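Local coordinates for protein acetyl-CoA acetyltransferase (Mycobacterium smegmatis, PDB 4EGV) that probably has acyltransferase activity, as a monomeric, thiolase-like member of the thiolase superfamily, at residues A[365-373]-A[383-394]; A[332-343]-A[401-409]. All coordinates share one frame; numbering follows the deposited sequence.

Contact 1 of 2, residues A[365-373]-A[383-394]; sequences RGLTLTGGL and YSMHGIAEAVNE
The irregular loop 365-373 passes alongside helix 383-394, with CA of T370 6.0 Å from CA of G387 and CA of L369 6.3 Å from CA of E390. No hydrogen bond crosses the contact, which is made mainly by side chains. L369 lies over the middle of the helix. CB of L369 meets CB of E390 at 3.9 Å. CD1 of L369 reaches further along the helix and touches CB of A391 at 4.0 Å. The other branch, CD2, approaches the carboxylate of E394 at the partly exposed border of the contact. Helix 383-397 also packs A389 and V392 on strand 20-29 and I388 on strand 271-279. It is thus an inner helix of the layered thiolase fold, and the loop covers another of its sides. Nearer the start of the helix, Y383 faces the loop. CG is anti to the backbone N (chi1 168°), which points the ring at T370, so that its hydroxyl end meets CB of T370. CG2 of T370 meets CE1 of Y383 at 3.4 Å. L373 and Y383 lie side by side, pointing opposite ways, with CG of L373 4.0 Å from CG of Y383. Y383 OH lies among T368, T370 and G372, but its hydrogen bond is to D341 OD2. T368 OG1 comes no closer than 3.7 Å to Y383 OH. T368 OG1 closes an ST turn, accepting from the backbone N of T370. It also accepts from G371 N at 3.0 Å in a fairly straight bond (164° at the hydrogen). Two backbone N-H groups on T368 OG1 hold the bend that turns T370 to the helix. G372 then takes the N-cap position of the short helix 373-376.

Contact 2 of 2, residues A[332-343]-A[401-409]; sequences IGLDDVAAFDLY and QFALVGANG
D341 O accepts from G406 N at 2.8 Å and also meets the CA of V405 in a weaker CA-H...O contact. The bond belongs to a parallel ladder between strands 337-342 and 402-409, in the mixed sheet of the thiolase fold. Their directions differ by 31°, so the pair is twisted. D341 N gives its hydrogen to L404 O at 2.9 Å, and L404 N bonds to A339 O at 3.0 Å. A338 N reaches F402 O at the start of the ladder. At the far end, the bond from Y343 N to G406 O is weak and bent.

F340, L404 and L342 share one face of the sheet. CG of L404 is anti to its backbone N (chi1 -171°), and its CD2 branch lies against both L342 and F340. CD2 of L404 touches CD1 of L342 at 3.8 Å, while CB of L404 also meets CD1 of F340, at 4.0 Å. CG1 of V337 sits over one face of the F340 ring, toward its rim, and L327 of helix 317-330 packs on L404. On the other face are A339, A403, D341 and V405. Here helix 383-397 covers the sheet, with A391 on V405 and M395 on A403. The D341 carboxylate bonds to L369 N through OD1, which also takes weak bonds from T368 OG1 and T370 N.

Before the strand, I332 folds back over F402. Its CG2 sits 4.3 Å from the ring centroid and 12° off the ring normal, a CH-pi contact. At the other end, Y343 stands nearly perpendicular to the N408 side chain. Y343 OH bonds to G380 O, and N408 O lies over one face of the Y343 ring, 3.2 Å above its plane and away from its centre.

Overall arrangement
Both contacts are largely buried, with their centres about 10 Å apart. Both segments of contact 1 fall between those of contact 2 in the sequence, and helix 383-397 leads into strand 402-409. Contact 2 is held by backbone bonds between neighbouring strands, with apolar side chains on both faces and the D341 carboxylate among them on the side of helix 383-397. Contact 1 is side-chain packing of an irregular loop on a helix. D341 connects them: its carboxylate holds both the loop and the helix of contact 1. R365 NH1 is a second link, bonding to the carbonyls of L334 and V337. Contact 1 opens at L369, E390 and E394, and contact 2 at its start, at I332, D336, A338 and Q401.

Contact 1 of 2, residues A[365-373]-A[383-394]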
loop_
_atom_site.group_PDB
_atom_site.type_symbol
_atom_site.label_atom_id
_atom_site.label_comp_id
_atom_site.label_asym_id
_atom_site.label_seq_id
_atom_site.Cartn_x
_atom_site.Cartn_y
_atom_site.Cartn_z
ATOM N N ARG A 365 -4.436 -3.000 -19.371
ATOM C CA ARG A 365 -4.013 -4.130 -18.487
ATOM C C ARG A 365 -4.700 -4.100 -17.107
ATOM O O ARG A 365 -4.910 -5.122 -16.502
ATOM C CB ARG A 365 -2.478 -4.179 -18.345
ATOM C CG ARG A 365 -1.721 -4.631 -19.628
ATOM C CD ARG A 365 -0.187 -4.489 -19.514
ATOM N NE ARG A 365 0.258 -3.097 -19.482
ATOM C CZ ARG A 365 1.518 -2.685 -19.317
ATOM N NH1 ARG A 365 2.507 -3.560 -19.174
ATOM N NH2 ARG A 365 1.791 -1.387 -19.299
ATOM N N GLY A 366 -5.071 -2.905 -16.667
ATOM C CA GLY A 366 -5.710 -2.662 -15.395
ATOM C C GLY A 366 -4.671 -2.367 -14.338
ATOM O O GLY A 366 -3.552 -2.837 -14.412
ATOM N N LEU A 367 -5.024 -1.603 -13.327
ATOM C CA LEU A 367 -4.076 -1.349 -12.220
ATOM C C LEU A 367 -4.357 -2.137 -10.931
ATOM O O LEU A 367 -3.647 -2.002 -9.960
ATOM C CB LEU A 367 -3.976 0.148 -11.925
ATOM C CG LEU A 367 -3.735 1.016 -13.156
ATOM C CD1 LEU A 367 -3.958 2.450 -12.786
ATOM C CD2 LEU A 367 -2.325 0.797 -13.675
ATOM N N THR A 368 -5.376 -2.983 -10.954
ATOM C CA THR A 368 -5.731 -3.802 -9.796
ATOM C C THR A 368 -6.167 -5.217 -10.169
ATOM O O THR A 368 -6.720 -5.473 -11.214
ATOM C CB THR A 368 -6.806 -3.109 -8.904
ATOM O OG1 THR A 368 -6.952 -3.838 -7.695
ATOM C CG2 THR A 368 -8.159 -3.007 -9.624
ATOM N N LEU A 369 -5.873 -6.138 -9.299
ATOM C CA LEU A 369 -6.290 -7.481 -9.497
ATOM C C LEU A 369 -7.408 -7.828 -8.530
ATOM O O LEU A 369 -8.127 -8.767 -8.718
ATOM C CB LEU A 369 -5.110 -8.388 -9.226
ATOM C CG LEU A 369 -4.079 -8.463 -10.320
ATOM C CD1 LEU A 369 -2.869 -9.241 -9.812
ATOM C CD2 LEU A 369 -4.708 -9.131 -11.514
ATOM N N THR A 370 -7.518 -7.038 -7.486
ATOM C CA THR A 370 -8.358 -7.327 -6.372
ATOM C C THR A 370 -9.622 -6.460 -6.411
ATOM O O THR A 370 -10.727 -6.907 -6.129
ATOM C CB THR A 370 -7.544 -7.073 -5.099
ATOM O OG1 THR A 370 -6.631 -8.148 -4.899
ATOM C CG2 THR A 370 -8.415 -7.015 -3.942
ATOM N N GLY A 371 -9.431 -5.230 -6.767
ATOM C CA GLY A 371 -10.494 -4.295 -6.710
ATOM C C GLY A 371 -10.082 -3.116 -5.901
ATOM O O GLY A 371 -10.704 -2.122 -5.969
ATOM N N GLY A 372 -9.032 -3.249 -5.109
ATOM C CA GLY A 372 -8.507 -2.147 -4.339
ATOM C C GLY A 372 -9.200 -1.850 -3.052
ATOM O O GLY A 372 -10.171 -2.457 -2.750
ATOM N N LEU A 373 -8.684 -0.885 -2.311
ATOM C CA LEU A 373 -8.948 -0.754 -0.897
ATOM C C LEU A 373 -10.280 -0.203 -0.447
ATOM O O LEU A 373 -10.999 -0.844 0.282
ATOM C CB LEU A 373 -7.814 -0.082 -0.163
ATOM C CG LEU A 373 -7.070 -1.055 0.715
ATOM C CD1 LEU A 373 -5.911 -0.462 1.257
ATOM C CD2 LEU A 373 -7.900 -1.624 1.779
ATOM N N TYR A 383 -3.958 -5.915 3.070
ATOM C CA TYR A 383 -4.492 -5.894 1.719
ATOM C C TYR A 383 -3.619 -6.554 0.653
ATOM O O TYR A 383 -4.107 -7.357 -0.120
ATOM C CB TYR A 383 -4.806 -4.475 1.275
ATOM C CG TYR A 383 -5.076 -4.445 -0.211
ATOM C CD1 TYR A 383 -6.339 -4.800 -0.714
ATOM C CD2 TYR A 383 -4.059 -4.126 -1.124
ATOM C CE1 TYR A 383 -6.579 -4.811 -2.032
ATOM C CE2 TYR A 383 -4.313 -4.143 -2.470
ATOM C CZ TYR A 383 -5.573 -4.488 -2.911
ATOM O OH TYR A 383 -5.856 -4.492 -4.244
ATOM N N SER A 384 -2.337 -6.218 0.598
ATOM C CA SER A 384 -1.455 -6.757 -0.445
ATOM C C SER A 384 -1.270 -8.265 -0.427
ATOM O O SER A 384 -0.705 -8.826 -1.335
ATOM C CB SER A 384 -0.075 -6.063 -0.463
ATOM O OG SER A 384 -0.075 -4.906 -1.281
HETATM N N MSE A 385 -1.728 -8.953 0.585
HETATM C CA MSE A 385 -1.567 -10.376 0.539
HETATM C C MSE A 385 -2.630 -11.035 -0.310
HETATM O O MSE A 385 -2.420 -12.116 -0.847
HETATM C CB MSE A 385 -1.647 -10.936 1.917
HETATM C CG MSE A 385 -1.242 -12.350 1.940
HETATM SE SE MSE A 385 -0.499 -12.614 3.598
HETATM C CE MSE A 385 -1.979 -12.261 4.757
ATOM N N HIS A 386 -3.780 -10.385 -0.376
ATOM C CA HIS A 386 -4.809 -10.695 -1.330
ATOM C C HIS A 386 -4.361 -10.426 -2.800
ATOM O O HIS A 386 -4.653 -11.197 -3.688
ATOM C CB HIS A 386 -6.071 -9.907 -0.950
ATOM C CG HIS A 386 -6.662 -10.349 0.351
ATOM N ND1 HIS A 386 -7.433 -11.485 0.461
ATOM C CD2 HIS A 386 -6.559 -9.834 1.601
ATOM C CE1 HIS A 386 -7.799 -11.640 1.715
ATOM N NE2 HIS A 386 -7.288 -10.650 2.423
ATOM N N GLY A 387 -3.659 -9.312 -2.995
ATOM C CA GLY A 387 -2.968 -8.975 -4.218
ATOM C C GLY A 387 -2.019 -10.049 -4.707
ATOM O O GLY A 387 -2.117 -10.489 -5.848
ATOM N N ILE A 388 -1.116 -10.466 -3.828
ATOM C CA ILE A 388 -0.210 -11.562 -4.089
ATOM C C ILE A 388 -0.939 -12.859 -4.436
ATOM O O ILE A 388 -0.553 -13.568 -5.372
ATOM C CB ILE A 388 0.793 -11.770 -2.936
ATOM C CG1 ILE A 388 1.599 -10.492 -2.730
ATOM C CG2 ILE A 388 1.709 -12.935 -3.199
ATOM C CD1 ILE A 388 2.513 -10.453 -1.501
ATOM N N ALA A 389 -1.977 -13.184 -3.683
ATOM C CA ALA A 389 -2.738 -14.377 -3.976
ATOM C C ALA A 389 -3.367 -14.296 -5.377
ATOM O O ALA A 389 -3.242 -15.226 -6.132
ATOM C CB ALA A 389 -3.754 -14.679 -2.899
ATOM N N GLU A 390 -3.979 -13.176 -5.724
ATOM C CA GLU A 390 -4.584 -13.004 -7.038
ATOM C C GLU A 390 -3.558 -13.035 -8.178
ATOM O O GLU A 390 -3.828 -13.627 -9.226
ATOM C CB GLU A 390 -5.427 -11.723 -7.147
ATOM C CG GLU A 390 -6.769 -11.722 -6.476
ATOM C CD GLU A 390 -7.631 -12.973 -6.690
ATOM O OE1 GLU A 390 -7.404 -13.760 -7.650
ATOM O OE2 GLU A 390 -8.567 -13.162 -5.864
ATOM N N ALA A 391 -2.415 -12.374 -7.960
ATOM C CA ALA A 391 -1.245 -12.442 -8.845
ATOM C C ALA A 391 -0.797 -13.836 -9.117
ATOM O O ALA A 391 -0.605 -14.184 -10.252
ATOM C CB ALA A 391 -0.092 -11.657 -8.298
ATOM N N VAL A 392 -0.621 -14.623 -8.066
ATOM C CA VAL A 392 -0.191 -16.022 -8.174
ATOM C C VAL A 392 -1.172 -16.913 -8.937
ATOM O O VAL A 392 -0.744 -17.699 -9.712
ATOM C CB VAL A 392 0.125 -16.638 -6.770
ATOM C CG1 VAL A 392 0.009 -18.116 -6.785
ATOM C CG2 VAL A 392 1.496 -16.234 -6.278
ATOM N N ASN A 393 -2.469 -16.768 -8.714
ATOM C CA ASN A 393 -3.514 -17.455 -9.483
ATOM C C ASN A 393 -3.569 -17.083 -10.949
ATOM O O ASN A 393 -3.757 -17.946 -11.794
ATOM C CB ASN A 393 -4.939 -17.180 -8.912
ATOM C CG ASN A 393 -5.219 -17.902 -7.592
ATOM O OD1 ASN A 393 -4.800 -19.035 -7.382
ATOM N ND2 ASN A 393 -5.915 -17.226 -6.698
ATOM N N GLU A 394 -3.490 -15.782 -11.224
ATOM C CA GLU A 394 -3.584 -15.244 -12.552
ATOM C C GLU A 394 -2.369 -15.681 -13.358
ATOM O O GLU A 394 -2.472 -15.872 -14.568
ATOM C CB GLU A 394 -3.722 -13.727 -12.495
ATOM C CG GLU A 394 -4.465 -13.109 -13.685
ATOM C CD GLU A 394 -6.033 -13.170 -13.594
ATOM O OE1 GLU A 394 -6.633 -14.257 -13.826
ATOM O OE2 GLU A 394 -6.658 -12.103 -13.342
#

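Contact 2 of 2, residues A[332-343]-A[401-409]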
loop_
_atom_site.group_PDB
_atom_site.type_symbol
_atom_site.label_atom_id
_atom_site.label_comp_id
_atom_site.label_asym_id
_atom_site.label_seq_id
_atom_site.Cartn_x
_atom_site.Cartn_y
_atom_site.Cartn_z
ATOM N N ILE A 332 13.070 -7.627 -17.066
ATOM C CA ILE A 332 12.013 -7.154 -17.908
ATOM C C ILE A 332 11.784 -5.678 -17.864
ATOM O O ILE A 332 12.348 -4.979 -17.105
ATOM C CB ILE A 332 10.728 -7.914 -17.638
ATOM C CG1 ILE A 332 10.123 -7.548 -16.309
ATOM C CG2 ILE A 332 10.975 -9.369 -17.653
ATOM C CD1 ILE A 332 8.786 -8.028 -16.158
ATOM N N GLY A 333 10.961 -5.198 -18.746
ATOM C CA GLY A 333 10.618 -3.783 -18.754
ATOM C C GLY A 333 9.137 -3.603 -18.516
ATOM O O GLY A 333 8.390 -4.558 -18.601
ATOM N N LEU A 334 8.714 -2.378 -18.237
ATOM C CA LEU A 334 7.320 -2.098 -17.926
ATOM C C LEU A 334 6.301 -2.676 -18.916
ATOM O O LEU A 334 5.195 -3.059 -18.511
ATOM C CB LEU A 334 7.106 -0.593 -17.772
ATOM C CG LEU A 334 5.789 -0.163 -17.136
ATOM C CD1 LEU A 334 5.740 -0.559 -15.677
ATOM C CD2 LEU A 334 5.629 1.336 -17.338
ATOM N N ASP A 335 6.679 -2.746 -20.194
ATOM C CA ASP A 335 5.783 -3.233 -21.248
ATOM C C ASP A 335 5.573 -4.727 -21.230
ATOM O O ASP A 335 4.597 -5.209 -21.770
ATOM C CB ASP A 335 6.274 -2.766 -22.624
ATOM C CG ASP A 335 6.207 -1.233 -22.787
ATOM O OD1 ASP A 335 5.555 -0.542 -21.956
ATOM O OD2 ASP A 335 6.806 -0.721 -23.752
ATOM N N ASP A 336 6.486 -5.432 -20.571
ATOM C CA ASP A 336 6.491 -6.891 -20.492
ATOM C C ASP A 336 5.543 -7.489 -19.413
ATOM O O ASP A 336 5.323 -8.695 -19.374
ATOM C CB ASP A 336 7.942 -7.407 -20.316
ATOM C CG ASP A 336 8.886 -6.985 -21.466
ATOM O OD1 ASP A 336 8.458 -6.904 -22.618
ATOM O OD2 ASP A 336 10.080 -6.740 -21.230
ATOM N N VAL A 337 5.016 -6.623 -18.540
ATOM C CA VAL A 337 4.079 -6.966 -17.467
ATOM C C VAL A 337 2.658 -7.145 -18.022
ATOM O O VAL A 337 2.174 -6.328 -18.805
ATOM C CB VAL A 337 4.064 -5.871 -16.382
ATOM C CG1 VAL A 337 3.186 -6.251 -15.244
ATOM C CG2 VAL A 337 5.423 -5.632 -15.851
ATOM N N ALA A 338 2.009 -8.224 -17.604
ATOM C CA ALA A 338 0.676 -8.567 -18.047
ATOM C C ALA A 338 -0.453 -8.071 -17.123
ATOM O O ALA A 338 -1.557 -7.802 -17.580
ATOM C CB ALA A 338 0.584 -10.054 -18.246
ATOM N N ALA A 339 -0.163 -7.951 -15.827
ATOM C CA ALA A 339 -1.158 -7.589 -14.802
ATOM C C ALA A 339 -0.508 -6.848 -13.646
ATOM O O ALA A 339 0.624 -7.142 -13.281
ATOM C CB ALA A 339 -1.914 -8.824 -14.293
ATOM N N PHE A 340 -1.244 -5.883 -13.090
ATOM C CA PHE A 340 -0.801 -5.061 -11.956
ATOM C C PHE A 340 -1.786 -5.157 -10.802
ATOM O O PHE A 340 -2.973 -5.158 -11.027
ATOM C CB PHE A 340 -0.710 -3.574 -12.352
ATOM C CG PHE A 340 0.366 -3.261 -13.347
ATOM C CD1 PHE A 340 1.638 -2.911 -12.924
ATOM C CD2 PHE A 340 0.100 -3.286 -14.712
ATOM C CE1 PHE A 340 2.619 -2.616 -13.826
ATOM C CE2 PHE A 340 1.087 -3.002 -15.630
ATOM C CZ PHE A 340 2.347 -2.669 -15.185
ATOM N N ASP A 341 -1.264 -5.258 -9.580
ATOM C CA ASP A 341 -1.991 -4.889 -8.365
ATOM C C ASP A 341 -1.206 -3.825 -7.629
ATOM O O ASP A 341 -0.196 -4.102 -7.002
ATOM C CB ASP A 341 -2.285 -6.057 -7.424
ATOM C CG ASP A 341 -3.340 -5.692 -6.355
ATOM O OD1 ASP A 341 -4.536 -5.822 -6.621
ATOM O OD2 ASP A 341 -2.976 -5.281 -5.243
ATOM N N LEU A 342 -1.689 -2.596 -7.751
ATOM C CA LEU A 342 -1.095 -1.424 -7.125
ATOM C C LEU A 342 -1.916 -1.031 -5.912
ATOM O O LEU A 342 -3.137 -0.991 -5.951
ATOM C CB LEU A 342 -0.965 -0.268 -8.142
ATOM C CG LEU A 342 0.230 -0.157 -9.102
ATOM C CD1 LEU A 342 1.077 -1.379 -9.258
ATOM C CD2 LEU A 342 -0.214 0.366 -10.461
ATOM N N TYR A 343 -1.231 -0.785 -4.815
ATOM C CA TYR A 343 -1.892 -0.475 -3.578
ATOM C C TYR A 343 -2.602 0.884 -3.667
ATOM O O TYR A 343 -2.013 1.891 -4.080
ATOM C CB TYR A 343 -0.863 -0.484 -2.468
ATOM C CG TYR A 343 -1.408 -0.392 -1.067
ATOM C CD1 TYR A 343 -1.459 -1.536 -0.249
ATOM C CD2 TYR A 343 -1.849 0.830 -0.538
ATOM C CE1 TYR A 343 -1.945 -1.473 1.032
ATOM C CE2 TYR A 343 -2.347 0.918 0.748
ATOM C CZ TYR A 343 -2.394 -0.243 1.537
ATOM O OH TYR A 343 -2.877 -0.163 2.827
ATOM N N GLN A 401 3.833 -15.408 -18.533
ATOM C CA GLN A 401 3.611 -13.974 -18.291
ATOM C C GLN A 401 4.024 -13.482 -16.884
ATOM O O GLN A 401 4.280 -14.280 -16.000
ATOM C CB GLN A 401 2.177 -13.638 -18.625
ATOM C CG GLN A 401 1.946 -13.525 -20.118
ATOM C CD GLN A 401 0.476 -13.526 -20.466
ATOM O OE1 GLN A 401 -0.043 -14.520 -20.943
ATOM N NE2 GLN A 401 -0.205 -12.424 -20.210
ATOM N N PHE A 402 4.103 -12.168 -16.707
ATOM C CA PHE A 402 4.613 -11.551 -15.484
ATOM C C PHE A 402 3.610 -10.643 -14.834
ATOM O O PHE A 402 2.958 -9.919 -15.517
ATOM C CB PHE A 402 5.870 -10.735 -15.783
ATOM C CG PHE A 402 7.076 -11.562 -16.060
ATOM C CD1 PHE A 402 8.037 -11.765 -15.083
ATOM C CD2 PHE A 402 7.254 -12.152 -17.308
ATOM C CE1 PHE A 402 9.172 -12.541 -15.350
ATOM C CE2 PHE A 402 8.368 -12.929 -17.583
ATOM C CZ PHE A 402 9.335 -13.116 -16.612
ATOM N N ALA A 403 3.521 -10.681 -13.495
ATOM C CA ALA A 403 2.593 -9.818 -12.655
ATOM C C ALA A 403 3.309 -8.996 -11.570
ATOM O O ALA A 403 4.066 -9.531 -10.774
ATOM C CB ALA A 403 1.499 -10.658 -12.019
ATOM N N LEU A 404 3.046 -7.701 -11.540
ATOM C CA LEU A 404 3.661 -6.818 -10.564
ATOM C C LEU A 404 2.701 -6.486 -9.400
ATOM O O LEU A 404 1.534 -6.131 -9.613
ATOM C CB LEU A 404 4.168 -5.554 -11.263
ATOM C CG LEU A 404 5.033 -4.576 -10.486
ATOM C CD1 LEU A 404 6.056 -3.975 -11.372
ATOM C CD2 LEU A 404 4.204 -3.475 -9.844
ATOM N N VAL A 405 3.195 -6.613 -8.177
ATOM C CA VAL A 405 2.440 -6.222 -7.009
ATOM C C VAL A 405 3.166 -5.064 -6.345
ATOM O O VAL A 405 4.337 -5.157 -6.101
ATOM C CB VAL A 405 2.244 -7.426 -6.015
ATOM C CG1 VAL A 405 1.540 -7.026 -4.754
ATOM C CG2 VAL A 405 1.471 -8.532 -6.673
ATOM N N GLY A 406 2.473 -3.977 -6.035
ATOM C CA GLY A 406 3.069 -2.898 -5.255
ATOM C C GLY A 406 2.363 -2.705 -3.936
ATOM O O GLY A 406 1.157 -2.602 -3.900
ATOM N N ALA A 407 3.131 -2.627 -2.854
ATOM C CA ALA A 407 2.573 -2.558 -1.494
ATOM C C ALA A 407 2.998 -1.317 -0.744
ATOM O O ALA A 407 4.153 -1.143 -0.484
ATOM C CB ALA A 407 2.967 -3.816 -0.701
ATOM N N ASN A 408 2.059 -0.501 -0.292
ATOM C CA ASN A 408 2.237 0.736 0.475
ATOM C C ASN A 408 1.752 0.624 1.940
ATOM O O ASN A 408 0.796 -0.006 2.147
ATOM C CB ASN A 408 1.387 1.764 -0.245
ATOM C CG ASN A 408 1.687 3.150 0.142
ATOM O OD1 ASN A 408 2.648 3.688 -0.280
ATOM N ND2 ASN A 408 0.839 3.752 0.911
ATOM N N GLY A 409 2.359 1.180 2.982
ATOM C CA GLY A 409 3.505 2.026 2.971
ATOM C C GLY A 409 3.338 3.285 3.766
ATOM O O GLY A 409 3.845 4.265 3.371
#